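TrwG component of type IV secretion system (Bartonella birtlesii, PDB 4JF8) is a VirB8-family component of a bacterial type IV secretion system, probably helping to assemble the membrane-spanning channel through its periplasmic domain. Local coordinates at residues Y145-A150 and N160-Q165; Q139-G144 and T167-D172. One frame throughout, in Å; residues are numbered along the deposited sequence. Where two conformers were deposited one is given.

Contact 1. Residues Y145-A150 and N160-Q165; sequences YTYVGA and NPLGFQ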
loop_
_atom_site.group_PDB
_atom_site.type_symbol
_atom_site.label_atom_id
_atom_site.label_comp_id
_atom_site.label_asym_id
_atom_site.label_seq_id
_atom_site.Cartn_x
_atom_site.Cartn_y
_atom_site.Cartn_z
ATOM N N TYR A 145 14.290 -5.174 12.639
ATOM C CA TYR A 145 13.144 -5.874 12.043
ATOM C C TYR A 145 13.380 -7.361 12.001
ATOM O O TYR A 145 14.515 -7.829 12.117
ATOM C CB TYR A 145 12.807 -5.323 10.655
ATOM C CG TYR A 145 13.847 -5.596 9.597
ATOM C CD1 TYR A 145 13.750 -6.677 8.749
ATOM C CD2 TYR A 145 14.944 -4.746 9.442
ATOM C CE1 TYR A 145 14.702 -6.922 7.762
ATOM C CE2 TYR A 145 15.904 -4.978 8.474
ATOM C CZ TYR A 145 15.773 -6.058 7.620
ATOM O OH TYR A 145 16.717 -6.286 6.634
ATOM N N THR A 146 12.300 -8.104 11.828
ATOM C CA THR A 146 12.329 -9.552 11.742
ATOM C C THR A 146 11.088 -9.976 10.967
ATOM O O THR A 146 10.206 -9.166 10.680
ATOM C CB THR A 146 12.338 -10.189 13.153
ATOM O OG1 THR A 146 12.666 -11.578 13.042
ATOM C CG2 THR A 146 11.004 -10.004 13.864
ATOM N N TYR A 147 11.030 -11.253 10.643
ATOM C CA TYR A 147 9.837 -11.852 10.035
ATOM C C TYR A 147 9.400 -12.999 10.924
ATOM O O TYR A 147 10.180 -13.933 11.146
ATOM C CB TYR A 147 10.123 -12.366 8.628
ATOM C CG TYR A 147 10.518 -11.310 7.617
ATOM C CD1 TYR A 147 11.842 -10.901 7.472
ATOM C CD2 TYR A 147 9.565 -10.744 6.786
ATOM C CE1 TYR A 147 12.198 -9.966 6.530
ATOM C CE2 TYR A 147 9.907 -9.806 5.833
ATOM C CZ TYR A 147 11.223 -9.421 5.706
ATOM O OH TYR A 147 11.558 -8.522 4.711
ATOM N N VAL A 148 8.173 -12.930 11.411
ATOM C CA VAL A 148 7.671 -13.890 12.398
ATOM C C VAL A 148 6.798 -14.980 11.781
ATOM O O VAL A 148 6.368 -15.875 12.500
ATOM C CB VAL A 148 6.937 -13.194 13.565
ATOM C CG1 VAL A 148 7.848 -12.144 14.205
ATOM C CG2 VAL A 148 5.602 -12.598 13.153
ATOM N N GLY A 149 6.565 -14.939 10.478
ATOM C CA GLY A 149 5.674 -15.916 9.829
ATOM C C GLY A 149 4.284 -15.392 9.579
ATOM O O GLY A 149 3.903 -14.316 10.035
ATOM N N ALA A 150 3.506 -16.160 8.827
ATOM C CA ALA A 150 2.180 -15.731 8.424
ATOM C C ALA A 150 1.303 -15.458 9.631
ATOM O O ALA A 150 1.226 -16.288 10.538
ATOM C CB ALA A 150 1.544 -16.811 7.562
ATOM N N ASN A 160 0.077 -8.630 5.528
ATOM C CA ASN A 160 1.432 -8.840 6.043
ATOM C C ASN A 160 1.812 -10.315 5.921
ATOM O O ASN A 160 1.945 -11.018 6.917
ATOM C CB ASN A 160 1.537 -8.362 7.487
ATOM C CG ASN A 160 2.959 -8.394 8.015
ATOM O OD1 ASN A 160 3.918 -8.501 7.260
ATOM N ND2 ASN A 160 3.100 -8.266 9.306
ATOM N N PRO A 161 1.977 -10.794 4.687
ATOM C CA PRO A 161 2.036 -12.240 4.407
ATOM C C PRO A 161 3.182 -12.968 5.103
ATOM O O PRO A 161 3.019 -14.131 5.444
ATOM C CB PRO A 161 2.185 -12.298 2.877
ATOM C CG PRO A 161 2.699 -10.936 2.491
ATOM C CD PRO A 161 2.002 -10.015 3.445
ATOM N N LEU A 162 4.320 -12.297 5.284
ATOM C CA LEU A 162 5.517 -12.888 5.853
ATOM C C LEU A 162 5.673 -12.621 7.326
ATOM O O LEU A 162 6.637 -13.092 7.942
ATOM C CB LEU A 162 6.741 -12.380 5.102
ATOM C CG LEU A 162 6.729 -12.512 3.581
ATOM C CD1 LEU A 162 8.011 -11.932 3.019
ATOM C CD2 LEU A 162 6.545 -13.948 3.153
ATOM N N GLY A 163 4.777 -11.836 7.904
ATOM C CA GLY A 163 4.930 -11.439 9.294
ATOM C C GLY A 163 6.089 -10.502 9.512
ATOM O O GLY A 163 6.791 -10.607 10.519
ATOM N N PHE A 164 6.307 -9.579 8.581
ATOM C CA PHE A 164 7.272 -8.517 8.819
ATOM C C PHE A 164 6.889 -7.745 10.072
ATOM O O PHE A 164 5.749 -7.352 10.234
ATOM C CB PHE A 164 7.295 -7.568 7.615
ATOM C CG PHE A 164 8.216 -6.376 7.780
ATOM C CD1 PHE A 164 9.587 -6.502 7.595
ATOM C CD2 PHE A 164 7.709 -5.129 8.083
ATOM C CE1 PHE A 164 10.435 -5.408 7.720
ATOM C CE2 PHE A 164 8.554 -4.054 8.211
ATOM C CZ PHE A 164 9.905 -4.195 8.015
ATOM N N GLN A 165 7.863 -7.532 10.946
ATOM C CA GLN A 165 7.667 -6.814 12.198
ATOM C C GLN A 165 8.863 -5.936 12.479
ATOM O O GLN A 165 10.009 -6.424 12.531
ATOM C CB GLN A 165 7.463 -7.761 13.380
ATOM C CG GLN A 165 6.188 -8.569 13.333
ATOM C CD GLN A 165 4.967 -7.738 13.640
ATOM O OE1 GLN A 165 4.397 -7.039 12.763
ATOM N NE2 GLN A 165 4.555 -7.786 14.870
#
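P161 turns its carbonyl to the far end of the contact, where A150 CA comes within 3.5 Å of P161 O. L162 O accepts a bond from G149 N, the donor lying above the carbonyl plane, while L162 CB packs 3.7 Å from Y147 CD2, side by side; V44 of the second subunit also packs on L162. G163 closes a type I turn begun by N160, an asparagine whose amide clasps F164, ND2 donating to F164 O and OD1 accepting weakly from F164 N. Positive phi (69°) favours glycine at G163, where a CB would hit G149 O; G163 O takes a nearly straight bond from V148 N (2.8 Å). From F164 onward runs the outermost strand, within this chain, of the antiparallel beta-sheet of an NTF2-like VirB8 domain. F164 has CG anti to its backbone N (chi1 177°) and forms an offset edge-to-face pair, its edge toward the Y147 face, centroids 5.5 Å apart, with F164 CE1 3.7 Å from Y145 CD1. This aromatic cluster lies against helix 42-57, whose D45 accepts both tyrosine hydroxyls, keeping the buried rings' polar tips paired. Q165 and T146 form a hydrogen-bonded pair, and Q165 CG lies 4.0 Å from V148 CG1.

Contact 2. Residues Q139-G144 and T167-D172; sequences QIATIG and TSYRTD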
loop_
_atom_site.group_PDB
_atom_site.type_symbol
_atom_site.label_atom_id
_atom_site.label_comp_id
_atom_site.label_asym_id
_atom_site.label_seq_id
_atom_site.Cartn_x
_atom_site.Cartn_y
_atom_site.Cartn_z
ATOM N N GLN A 139 16.664 13.221 7.622
ATOM C CA GLN A 139 16.563 12.297 8.736
ATOM C C GLN A 139 17.133 10.927 8.376
ATOM O O GLN A 139 17.286 10.593 7.198
ATOM C CB GLN A 139 15.097 12.130 9.143
ATOM C CG GLN A 139 14.436 13.421 9.609
ATOM C CD GLN A 139 13.025 13.214 10.130
ATOM O OE1 GLN A 139 12.068 13.799 9.628
ATOM N NE2 GLN A 139 12.890 12.365 11.134
ATOM N N ILE A 140 17.455 10.163 9.410
ATOM C CA ILE A 140 17.869 8.755 9.293
ATOM C C ILE A 140 17.026 7.952 10.253
ATOM O O ILE A 140 16.994 8.254 11.457
ATOM C CB ILE A 140 19.334 8.497 9.724
ATOM C CG1 ILE A 140 20.275 9.412 8.959
ATOM C CG2 ILE A 140 19.723 7.040 9.489
ATOM C CD1 ILE A 140 20.378 9.038 7.506
ATOM N N ALA A 141 16.332 6.928 9.742
ATOM C CA ALA A 141 15.685 5.943 10.607
ATOM C C ALA A 141 16.628 4.780 10.823
ATOM O O ALA A 141 17.223 4.278 9.864
ATOM C CB ALA A 141 14.394 5.423 10.009
ATOM N N THR A 142 16.756 4.359 12.074
ATOM C CA THR A 142 17.536 3.165 12.421
ATOM C C THR A 142 16.508 2.151 12.860
ATOM O O THR A 142 15.738 2.402 13.798
ATOM C CB THR A 142 18.565 3.463 13.536
ATOM O OG1 THR A 142 19.453 4.492 13.089
ATOM C CG2 THR A 142 19.341 2.221 13.886
ATOM N N ILE A 143 16.454 1.035 12.150
ATOM C CA ILE A 143 15.323 0.111 12.243
ATOM C C ILE A 143 15.800 -1.300 12.532
ATOM O O ILE A 143 16.681 -1.825 11.847
ATOM C CB ILE A 143 14.528 0.095 10.930
ATOM C CG1 ILE A 143 14.224 1.529 10.486
ATOM C CG2 ILE A 143 13.239 -0.704 11.101
ATOM C CD1 ILE A 143 13.376 1.635 9.238
ATOM N N GLY A 144 15.221 -1.919 13.556
ATOM C CA GLY A 144 15.391 -3.345 13.772
ATOM C C GLY A 144 14.133 -4.027 13.282
ATOM O O GLY A 144 13.021 -3.518 13.476
ATOM N N THR A 167 10.886 -4.240 15.135
ATOM C CA THR A 167 11.128 -4.539 16.549
ATOM C C THR A 167 11.741 -3.362 17.289
ATOM O O THR A 167 11.703 -3.319 18.519
ATOM C CB THR A 167 12.063 -5.749 16.693
ATOM O OG1 THR A 167 13.300 -5.446 16.028
ATOM C CG2 THR A 167 11.412 -6.995 16.092
ATOM N N SER A 168 12.310 -2.417 16.545
ATOM C CA SER A 168 12.813 -1.160 17.109
ATOM C C SER A 168 12.820 -0.111 16.019
ATOM O O SER A 168 13.081 -0.421 14.871
ATOM C CB SER A 168 14.205 -1.332 17.739
ATOM O OG SER A 168 15.183 -1.624 16.791
ATOM N N TYR A 169 12.547 1.130 16.384
ATOM C CA TYR A 169 12.502 2.207 15.407
ATOM C C TYR A 169 12.811 3.521 16.086
ATOM O O TYR A 169 12.119 3.911 17.015
ATOM C CB TYR A 169 11.125 2.264 14.752
ATOM C CG TYR A 169 11.002 3.284 13.659
ATOM C CD1 TYR A 169 11.248 2.931 12.340
ATOM C CD2 TYR A 169 10.607 4.591 13.911
ATOM C CE1 TYR A 169 11.110 3.841 11.318
ATOM C CE2 TYR A 169 10.470 5.502 12.898
ATOM C CZ TYR A 169 10.721 5.124 11.594
ATOM O OH TYR A 169 10.586 6.004 10.542
ATOM N N ARG A 170 13.807 4.213 15.567
ATOM C CA ARG A 170 14.078 5.586 15.959
ATOM C C ARG A 170 14.447 6.388 14.738
ATOM O O ARG A 170 14.901 5.830 13.728
ATOM C CB ARG A 170 15.213 5.671 16.990
ATOM C CG ARG A 170 16.536 5.118 16.511
ATOM C CD ARG A 170 17.651 5.272 17.548
ATOM N NE ARG A 170 17.893 6.672 17.883
ATOM C CZ ARG A 170 17.809 7.232 19.091
ATOM N NH1 ARG A 170 17.565 6.530 20.193
ATOM N NH2 ARG A 170 18.022 8.534 19.185
ATOM N N THR A 171 14.257 7.708 14.827
ATOM C CA THR A 171 14.717 8.646 13.792
ATOM C C THR A 171 15.618 9.685 14.432
ATOM O O THR A 171 15.468 10.016 15.610
ATOM C CB THR A 171 13.548 9.332 13.067
ATOM O OG1 THR A 171 12.740 10.002 14.031
ATOM C CG2 THR A 171 12.716 8.328 12.327
ATOM N N ASP A 172 16.601 10.132 13.651
ATOM C CA ASP A 172 17.563 11.139 14.095
ATOM C C ASP A 172 17.922 12.023 12.908
ATOM O O ASP A 172 17.839 11.599 11.766
ATOM C CB ASP A 172 18.825 10.443 14.579
ATOM C CG ASP A 172 18.590 9.585 15.814
ATOM O OD1 ASP A 172 18.528 10.117 16.944
ATOM O OD2 ASP A 172 18.422 8.345 15.678
HETATM O O HOH W 1 10.679 11.192 12.589
HETATM O O HOH W 2 18.523 7.028 13.382
HETATM O O HOH W 3 16.221 0.878 16.082
#
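One water is held by three groups: it donates to I140 O and to D172 OD2 (2.6 Å) and accepts from T142 OG1, tying both strands together on the face that carries I140, T142, R170 and D172. The same carboxylate is gripped by R170, whose NE and NH2 reach OD2 and OD1 side-on, each bond nearly straight (174° and 175°) and both oxygens using their syn lone pairs. The guanidinium and carboxylate are thus held nearly coplanar, and this salt bridge runs along one strand between alternate residues; R170, on the exposed part of this face, can stretch to D172. T142 CB meets R170 CG at 4.0 Å. The backbones pair as neighbouring antiparallel strands of the VirB8 beta-sheet, and I140, T142 and G144 face D172, R170 and S168 in hydrogen-bonded pairs. At G144 the regular pattern gives way to a classic beta bulge: T167 and S168 both face this one residue, and G144 O accepts from T167 N at 2.8 Å and only weakly from S168 N. A CB at G144 would clash with S168 OG, consistent with glycine here. On the other face Y169 has CG anti to its backbone N (chi1 -176°), and its ring lies beside I143, Y169 CD1 to I143 CG1 3.8 Å, with Y169 CE1 3.9 Å from A141 CB. The small alanine and branched isoleucine fit this apolar side, which packs against helix 42-57, where E57 accepts the Y169 hydroxyl.

Contacts 1 and 2 are successive lengths of one pairing, between strands 137-147 and 164-173, with centres about 18 Å apart. Along the chain the order is 139-144, 145-150, 160-165, 167-172, so contact 1 is the inner end, next to the connection containing helix 154-159, and contact 2 continues outward. They meet where T146 CG2 packs 3.8 Å from T167 CG2. Strand 164-173 is outermost within the chain, while 137-147 also pairs with 117-128. Helix 42-57 packs against one face of both contacts, joining them to a common core. The second subunit touches contact 1 but not contact 2, so only the inner end lies at the subunit interface of this assembly.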